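Nisin leader peptide-processing serine protease NisP (Lactococcus lactis subsp. lactis, PDB 4MZD) is a subtilisin-like serine protease that removes the leader peptide from the nisin precursor, a step in making this lantibiotic. Local coordinates at residues Q154-I168 with A355-V367. Numbering follows the deposited sequence.
Sequences QITANGNILGVAPGI and ATPKVSGALALVV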
ATOM      1  N   GLN A 154      -9.127   4.490  -1.835  1.00  6.41           N
ATOM      2  CA  GLN A 154      -8.100   5.345  -2.414  1.00  6.83           C
ATOM      3  C   GLN A 154      -7.849   5.027  -3.883  1.00  6.45           C
ATOM      4  O   GLN A 154      -7.455   5.908  -4.651  1.00  7.03           O
ATOM      5  CB  GLN A 154      -6.793   5.223  -1.630  1.00  6.93           C
ATOM      6  CG  GLN A 154      -6.909   5.741  -0.218  1.00  7.74           C
ATOM      7  CD  GLN A 154      -7.177   7.216  -0.209  1.00  8.44           C
ATOM      8  OE1 GLN A 154      -6.315   8.004  -0.590  1.00  9.88           O
ATOM      9  NE2 GLN A 154      -8.400   7.604   0.166  1.00  9.28           N
ATOM     10  N   ILE A 155      -8.036   3.764  -4.264  1.00  6.24           N
ATOM     11  CA  ILE A 155      -7.875   3.375  -5.651  1.00  6.82           C
ATOM     12  C   ILE A 155      -9.087   3.766  -6.495  1.00  7.07           C
ATOM     13  O   ILE A 155      -8.929   4.382  -7.551  1.00  8.06           O
ATOM     14  CB  ILE A 155      -7.651   1.850  -5.799  1.00  7.14           C
ATOM     15  CG1 ILE A 155      -6.462   1.397  -4.948  1.00  7.66           C
ATOM     16  CG2 ILE A 155      -7.424   1.479  -7.255  1.00  8.27           C
ATOM     17  CD1 ILE A 155      -6.245  -0.093  -4.933  1.00  9.19           C
ATOM     18  N   THR A 156     -10.286   3.404  -6.033  1.00  6.99           N
ATOM     19  CA  THR A 156     -11.415   3.267  -6.940  1.00  7.01           C
ATOM     20  C   THR A 156     -12.729   3.901  -6.484  1.00  7.04           C
ATOM     21  O   THR A 156     -13.715   3.822  -7.212  1.00  7.37           O
ATOM     22  CB  THR A 156     -11.652   1.770  -7.252  1.00  7.94           C
ATOM     23  OG1 THR A 156     -12.495   1.651  -8.392  1.00  8.26           O
ATOM     24  CG2 THR A 156     -12.283   1.031  -6.065  1.00  7.95           C
ATOM     25  N   ALA A 157     -12.782   4.514  -5.304  1.00  7.15           N
ATOM     26  CA  ALA A 157     -14.062   5.066  -4.854  1.00  7.72           C
ATOM     27  C   ALA A 157     -14.673   5.939  -5.937  1.00  7.72           C
ATOM     28  O   ALA A 157     -13.993   6.748  -6.577  1.00  7.68           O
ATOM     29  CB  ALA A 157     -13.913   5.844  -3.568  1.00  7.84           C
ATOM     30  N   ASN A 158     -15.977   5.792  -6.129  1.00  7.81           N
ATOM     31  CA  ASN A 158     -16.665   6.524  -7.171  1.00  8.59           C
ATOM     32  C   ASN A 158     -18.038   6.952  -6.701  1.00  8.58           C
ATOM     33  O   ASN A 158     -19.056   6.464  -7.180  1.00 10.34           O
ATOM     34  CB  ASN A 158     -16.762   5.660  -8.424  1.00  9.56           C
ATOM     35  CG  ASN A 158     -17.199   6.447  -9.638  1.00 10.61           C
ATOM     36  OD1 ASN A 158     -17.196   7.677  -9.625  1.00 11.47           O
ATOM     37  ND2 ASN A 158     -17.555   5.741 -10.705  1.00 11.93           N
ATOM     38  N   GLY A 159     -18.076   7.871  -5.754  1.00  9.09           N
ATOM     39  CA  GLY A 159     -19.350   8.283  -5.204  1.00  9.73           C
ATOM     40  C   GLY A 159     -19.189   9.492  -4.316  1.00  9.83           C
ATOM     41  O   GLY A 159     -18.837  10.577  -4.778  1.00 11.04           O
ATOM     42  N   ASN A 160     -19.435   9.309  -3.027  1.00  9.18           N
ATOM     43  CA  ASN A 160     -19.366  10.429  -2.099  1.00  9.22           C
ATOM     44  C   ASN A 160     -17.935  10.920  -1.889  1.00  9.33           C
ATOM     45  O   ASN A 160     -17.715  12.097  -1.575  1.00  9.75           O
ATOM     46  CB  ASN A 160     -20.051  10.054  -0.790  1.00  9.83           C
ATOM     47  CG  ASN A 160     -21.450   9.511  -1.014  1.00 10.54           C
ATOM     48  OD1 ASN A 160     -22.219  10.058  -1.804  1.00 11.37           O
ATOM     49  ND2 ASN A 160     -21.785   8.428  -0.331  1.00 11.25           N
ATOM     50  N   ILE A 161     -16.974  10.009  -2.049  1.00  9.07           N
ATOM     51  CA  ILE A 161     -15.577  10.381  -2.246  1.00  9.03           C
ATOM     52  C   ILE A 161     -15.105   9.766  -3.553  1.00  8.08           C
ATOM     53  O   ILE A 161     -15.769   8.885  -4.120  1.00  8.52           O
ATOM     54  CB  ILE A 161     -14.643   9.938  -1.089  1.00  9.48           C
ATOM     55  CG1 ILE A 161     -14.491   8.420  -1.036  1.00 10.74           C
ATOM     56  CG2 ILE A 161     -15.115  10.499   0.236  1.00 11.29           C
ATOM     57  CD1 ILE A 161     -13.348   7.973  -0.171  1.00 12.88           C
ATOM     58  N   LEU A 162     -13.957  10.242  -4.021  1.00  7.89           N
ATOM     59  CA  LEU A 162     -13.342   9.748  -5.249  1.00  8.13           C
ATOM     60  C   LEU A 162     -11.956   9.192  -4.963  1.00  8.02           C
ATOM     61  O   LEU A 162     -11.157   9.800  -4.234  1.00  8.68           O
ATOM     62  CB  LEU A 162     -13.202  10.877  -6.271  1.00  9.24           C
ATOM     63  CG  LEU A 162     -14.531  11.417  -6.789  1.00 10.07           C
ATOM     64  CD1 LEU A 162     -14.307  12.658  -7.634  1.00 11.70           C
ATOM     65  CD2 LEU A 162     -15.300  10.362  -7.569  1.00  9.98           C
ATOM     66  N   GLY A 163     -11.663   8.039  -5.547  1.00  7.41           N
ATOM     67  CA  GLY A 163     -10.314   7.509  -5.562  1.00  7.36           C
ATOM     68  C   GLY A 163      -9.497   8.143  -6.673  1.00  6.92           C
ATOM     69  O   GLY A 163      -9.977   9.047  -7.369  1.00  8.01           O
ATOM     70  N   VAL A 164      -8.266   7.680  -6.866  1.00  6.91           N
ATOM     71  CA  VAL A 164      -7.453   8.226  -7.945  1.00  7.37           C
ATOM     72  C   VAL A 164      -7.970   7.808  -9.316  1.00  7.73           C
ATOM     73  O   VAL A 164      -7.735   8.503 -10.306  1.00  8.37           O
ATOM     74  CB  VAL A 164      -5.961   7.828  -7.837  1.00  8.41           C
ATOM     75  CG1 VAL A 164      -5.295   8.534  -6.665  1.00  9.50           C
ATOM     76  CG2 VAL A 164      -5.782   6.310  -7.797  1.00  8.29           C
ATOM     77  N   ALA A 165      -8.635   6.652  -9.372  1.00  7.80           N
ATOM     78  CA  ALA A 165      -9.110   6.078 -10.626  1.00  8.16           C
ATOM     79  C   ALA A 165     -10.541   5.600 -10.393  1.00  8.04           C
ATOM     80  O   ALA A 165     -10.802   4.392 -10.288  1.00  8.19           O
ATOM     81  CB  ALA A 165      -8.207   4.928 -11.055  1.00  9.17           C
ATOM     82  N   PRO A 166     -11.476   6.552 -10.256  1.00  8.50           N
ATOM     83  CA  PRO A 166     -12.830   6.172  -9.841  1.00  8.60           C
ATOM     84  C   PRO A 166     -13.435   5.084 -10.722  1.00  8.33           C
ATOM     85  O   PRO A 166     -13.475   5.209 -11.947  1.00  9.27           O
ATOM     86  CB  PRO A 166     -13.611   7.486  -9.964  1.00  9.12           C
ATOM     87  CG  PRO A 166     -12.564   8.542  -9.742  1.00  9.87           C
ATOM     88  CD  PRO A 166     -11.346   8.008 -10.441  1.00  9.25           C
ATOM     89  N   GLY A 167     -13.893   4.017 -10.080  1.00  8.22           N
ATOM     90  CA  GLY A 167     -14.560   2.934 -10.765  1.00  8.47           C
ATOM     91  C   GLY A 167     -13.653   1.910 -11.431  1.00  8.48           C
ATOM     92  O   GLY A 167     -14.147   0.937 -11.999  1.00  9.49           O
ATOM     93  N   ILE A 168     -12.336   2.100 -11.377  1.00  8.16           N
ATOM     94  CA  ILE A 168     -11.436   1.109 -11.951  1.00  8.54           C
ATOM     95  C   ILE A 168     -11.632  -0.236 -11.247  1.00  7.83           C
ATOM     96  O   ILE A 168     -11.868  -0.299 -10.044  1.00  8.32           O
ATOM     97  CB  ILE A 168      -9.962   1.584 -11.918  1.00  9.16           C
ATOM     98  CG1 ILE A 168      -9.132   0.881 -12.988  1.00 10.81           C
ATOM     99  CG2 ILE A 168      -9.355   1.425 -10.524  1.00  8.96           C
ATOM    100  CD1 ILE A 168      -7.826   1.599 -13.279  1.00 13.14           C
ATOM    101  N   ALA A 355      -0.963   6.068   0.711  1.00  6.99           N
ATOM    102  CA  ALA A 355      -0.197   6.637  -0.397  1.00  7.38           C
ATOM    103  C   ALA A 355      -0.054   5.606  -1.516  1.00  6.96           C
ATOM    104  O   ALA A 355      -0.218   5.913  -2.696  1.00  7.67           O
ATOM    105  CB  ALA A 355       1.177   7.079   0.095  1.00  7.93           C
ATOM    106  N   THR A 356       0.251   4.374  -1.121  1.00  6.64           N
ATOM    107  CA  THR A 356       0.468   3.260  -2.035  1.00  6.74           C
ATOM    108  C   THR A 356      -0.657   3.071  -3.067  1.00  6.40           C
ATOM    109  O   THR A 356      -0.387   3.012  -4.261  1.00  6.78           O
ATOM    110  CB  THR A 356       0.770   1.990  -1.211  1.00  6.96           C
ATOM    111  OG1 THR A 356       1.904   2.255  -0.379  1.00  7.15           O
ATOM    112  CG2 THR A 356       1.104   0.808  -2.094  1.00  7.84           C
ATOM    113  N   PRO A 357      -1.929   3.020  -2.625  1.00  6.25           N
ATOM    114  CA  PRO A 357      -3.021   2.831  -3.590  1.00  6.57           C
ATOM    115  C   PRO A 357      -3.199   4.000  -4.549  1.00  6.49           C
ATOM    116  O   PRO A 357      -3.735   3.797  -5.646  1.00  6.85           O
ATOM    117  CB  PRO A 357      -4.263   2.673  -2.696  1.00  7.03           C
ATOM    118  CG  PRO A 357      -3.860   3.259  -1.370  1.00  6.79           C
ATOM    119  CD  PRO A 357      -2.413   2.883  -1.244  1.00  6.64           C
ATOM    120  N   LYS A 358      -2.803   5.202  -4.148  1.00  6.60           N
ATOM    121  CA  LYS A 358      -2.856   6.326  -5.076  1.00  7.02           C
ATOM    122  C   LYS A 358      -1.924   6.047  -6.253  1.00  6.83           C
ATOM    123  O   LYS A 358      -2.271   6.267  -7.411  1.00  7.65           O
ATOM    124  CB  LYS A 358      -2.470   7.636  -4.389  1.00  7.42           C
ATOM    125  CG  LYS A 358      -3.429   8.086  -3.297  1.00  7.79           C
ATOM    126  CD  LYS A 358      -2.992   9.454  -2.767  1.00  8.57           C
ATOM    127  CE  LYS A 358      -4.010  10.130  -1.858  1.00  8.47           C
ATOM    128  NZ  LYS A 358      -4.063   9.566  -0.485  1.00  8.67           N
ATOM    129  N   VAL A 359      -0.729   5.544  -5.952  1.00  6.62           N
ATOM    130  CA  VAL A 359       0.214   5.175  -6.992  1.00  7.08           C
ATOM    131  C   VAL A 359      -0.302   3.979  -7.803  1.00  6.79           C
ATOM    132  O   VAL A 359      -0.229   3.984  -9.035  1.00  7.54           O
ATOM    133  CB  VAL A 359       1.606   4.905  -6.389  1.00  7.55           C
ATOM    134  CG1 VAL A 359       2.577   4.440  -7.465  1.00  8.52           C
ATOM    135  CG2 VAL A 359       2.124   6.171  -5.706  1.00  8.61           C
ATOM    136  N   SER A 360      -0.831   2.958  -7.133  1.00  6.96           N
ATOM    137  CA  SER A 360      -1.346   1.791  -7.857  1.00  7.06           C
ATOM    138  C   SER A 360      -2.439   2.159  -8.852  1.00  7.12           C
ATOM    139  O   SER A 360      -2.427   1.715  -9.999  1.00  7.49           O
ATOM    140  CB  SER A 360      -1.899   0.751  -6.889  1.00  7.41           C
ATOM    141  OG  SER A 360      -0.852   0.210  -6.119  1.00  7.98           O
ATOM    142  N   GLY A 361      -3.405   2.957  -8.408  1.00  7.13           N
ATOM    143  CA  GLY A 361      -4.482   3.352  -9.295  1.00  7.35           C
ATOM    144  C   GLY A 361      -3.983   4.187 -10.461  1.00  7.49           C
ATOM    145  O   GLY A 361      -4.445   4.028 -11.590  1.00  8.25           O
ATOM    146  N   ALA A 362      -3.059   5.104 -10.189  1.00  7.50           N
ATOM    147  CA  ALA A 362      -2.488   5.941 -11.237  1.00  8.34           C
ATOM    148  C   ALA A 362      -1.757   5.090 -12.274  1.00  8.06           C
ATOM    149  O   ALA A 362      -1.886   5.313 -13.482  1.00  8.94           O
ATOM    150  CB  ALA A 362      -1.556   6.965 -10.630  1.00  9.67           C
ATOM    151  N   LEU A 363      -0.976   4.121 -11.804  1.00  8.39           N
ATOM    152  CA  LEU A 363      -0.275   3.223 -12.712  1.00  9.13           C
ATOM    153  C   LEU A 363      -1.243   2.427 -13.562  1.00  8.59           C
ATOM    154  O   LEU A 363      -0.993   2.208 -14.745  1.00  9.96           O
ATOM    155  CB  LEU A 363       0.623   2.271 -11.936  1.00 10.08           C
ATOM    156  CG  LEU A 363       1.933   2.848 -11.425  1.00 12.13           C
ATOM    157  CD1 LEU A 363       2.536   1.855 -10.455  1.00 13.54           C
ATOM    158  CD2 LEU A 363       2.884   3.136 -12.586  1.00 13.86           C
ATOM    159  N   ALA A 364      -2.344   1.989 -12.961  1.00  8.70           N
ATOM    160  CA  ALA A 364      -3.342   1.238 -13.707  1.00  8.86           C
ATOM    161  C   ALA A 364      -3.949   2.103 -14.819  1.00  8.33           C
ATOM    162  O   ALA A 364      -4.174   1.617 -15.928  1.00  9.54           O
ATOM    163  CB  ALA A 364      -4.408   0.698 -12.772  1.00  9.90           C
ATOM    164  N   LEU A 365      -4.199   3.382 -14.543  1.00  8.85           N
ATOM    165  CA  LEU A 365      -4.686   4.293 -15.587  1.00  9.55           C
ATOM    166  C   LEU A 365      -3.721   4.338 -16.773  1.00 10.22           C
ATOM    167  O   LEU A 365      -4.146   4.286 -17.922  1.00 11.12           O
ATOM    168  CB  LEU A 365      -4.894   5.706 -15.031  1.00  9.75           C
ATOM    169  CG  LEU A 365      -6.029   5.914 -14.023  1.00 10.42           C
ATOM    170  CD1 LEU A 365      -5.943   7.293 -13.396  1.00 10.95           C
ATOM    171  CD2 LEU A 365      -7.398   5.697 -14.656  1.00 11.87           C
ATOM    172  N   VAL A 366      -2.422   4.427 -16.476  1.00 10.89           N
ATOM    173  CA  VAL A 366      -1.361   4.463 -17.483  1.00 12.63           C
ATOM    174  C   VAL A 366      -1.293   3.183 -18.299  1.00 11.28           C
ATOM    175  O   VAL A 366      -1.152   3.208 -19.526  1.00 12.24           O
ATOM    176  CB  VAL A 366       0.030   4.665 -16.805  1.00 16.29           C
ATOM    177  CG1 VAL A 366       1.164   4.436 -17.803  1.00 17.14           C
ATOM    178  CG2 VAL A 366       0.122   6.032 -16.172  1.00 17.46           C
ATOM    179  N   VAL A 367      -1.365   2.053 -17.609  1.00 10.58           N
ATOM    180  CA  VAL A 367      -1.333   0.766 -18.285  1.00 10.92           C
ATOM    181  C   VAL A 367      -2.465   0.694 -19.302  1.00 11.01           C
ATOM    182  O   VAL A 367      -2.267   0.284 -20.443  1.00 12.21           O
ATOM    183  CB  VAL A 367      -1.438  -0.396 -17.277  1.00 11.13           C
ATOM    184  CG1 VAL A 367      -1.731  -1.704 -17.991  1.00 11.75           C
ATOM    185  CG2 VAL A 367      -0.154  -0.512 -16.466  1.00 11.53           C
TER
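V164 is the bump that fills the main hollow here: its CG2 drops onto helix 356-370 over the bare CA of G361, 3.6 Å away, and against K358 O, its closest partner at 3.5 Å. Its other methyl, CG1, packs beside it, 3.7 Å from K358 CB, the two side chains crossing at about a right angle. I155 closes the hollow from the neighbouring side, its CG2 4.0 Å from G361 CA. Its CG1, set anti to the carbonyl carbon (chi1 -55°), presses on the ring of P357; I155 CG1 to P357 CB is only 3.4 Å, tighter than ordinary carbon packing. Further along the helix, A165 CB sits against the isobutyl end of L365. I168 then reaches out with CG1 anti to its backbone N (chi1 -156°) and brings CD1 to 3.6 Å from A364 CB.

At the other end, Q154 lays its CB against P357 CG and bends back at chi2, which carries the amide alongside K358. K358 NZ donates to Q154 OE1 over 2.7 Å, 21° out of the carbonyl plane. The ammonium is also shared with D74, by a salt bridge, and with the carbonyl of P311, while Q154 NE2 is hydrogen-bonded to T339 OG1.

In this subtilase fold the nucleophile helix packs on the end of the histidine helix, 147-156, and on the loop returning past it, held by backbone hydrogen bonds from V164 N to Q154 O and A165 N to I155 O. S353 and H147, predicted with D100 to form the charge relay, lie just before 356-370 and at the head of 147-156. The chemistry is that of a close-fitted apolar seam with one buried charge at its edge, and D74 probably neutralises that charge while the amide and carbonyl oxygens help solvate it.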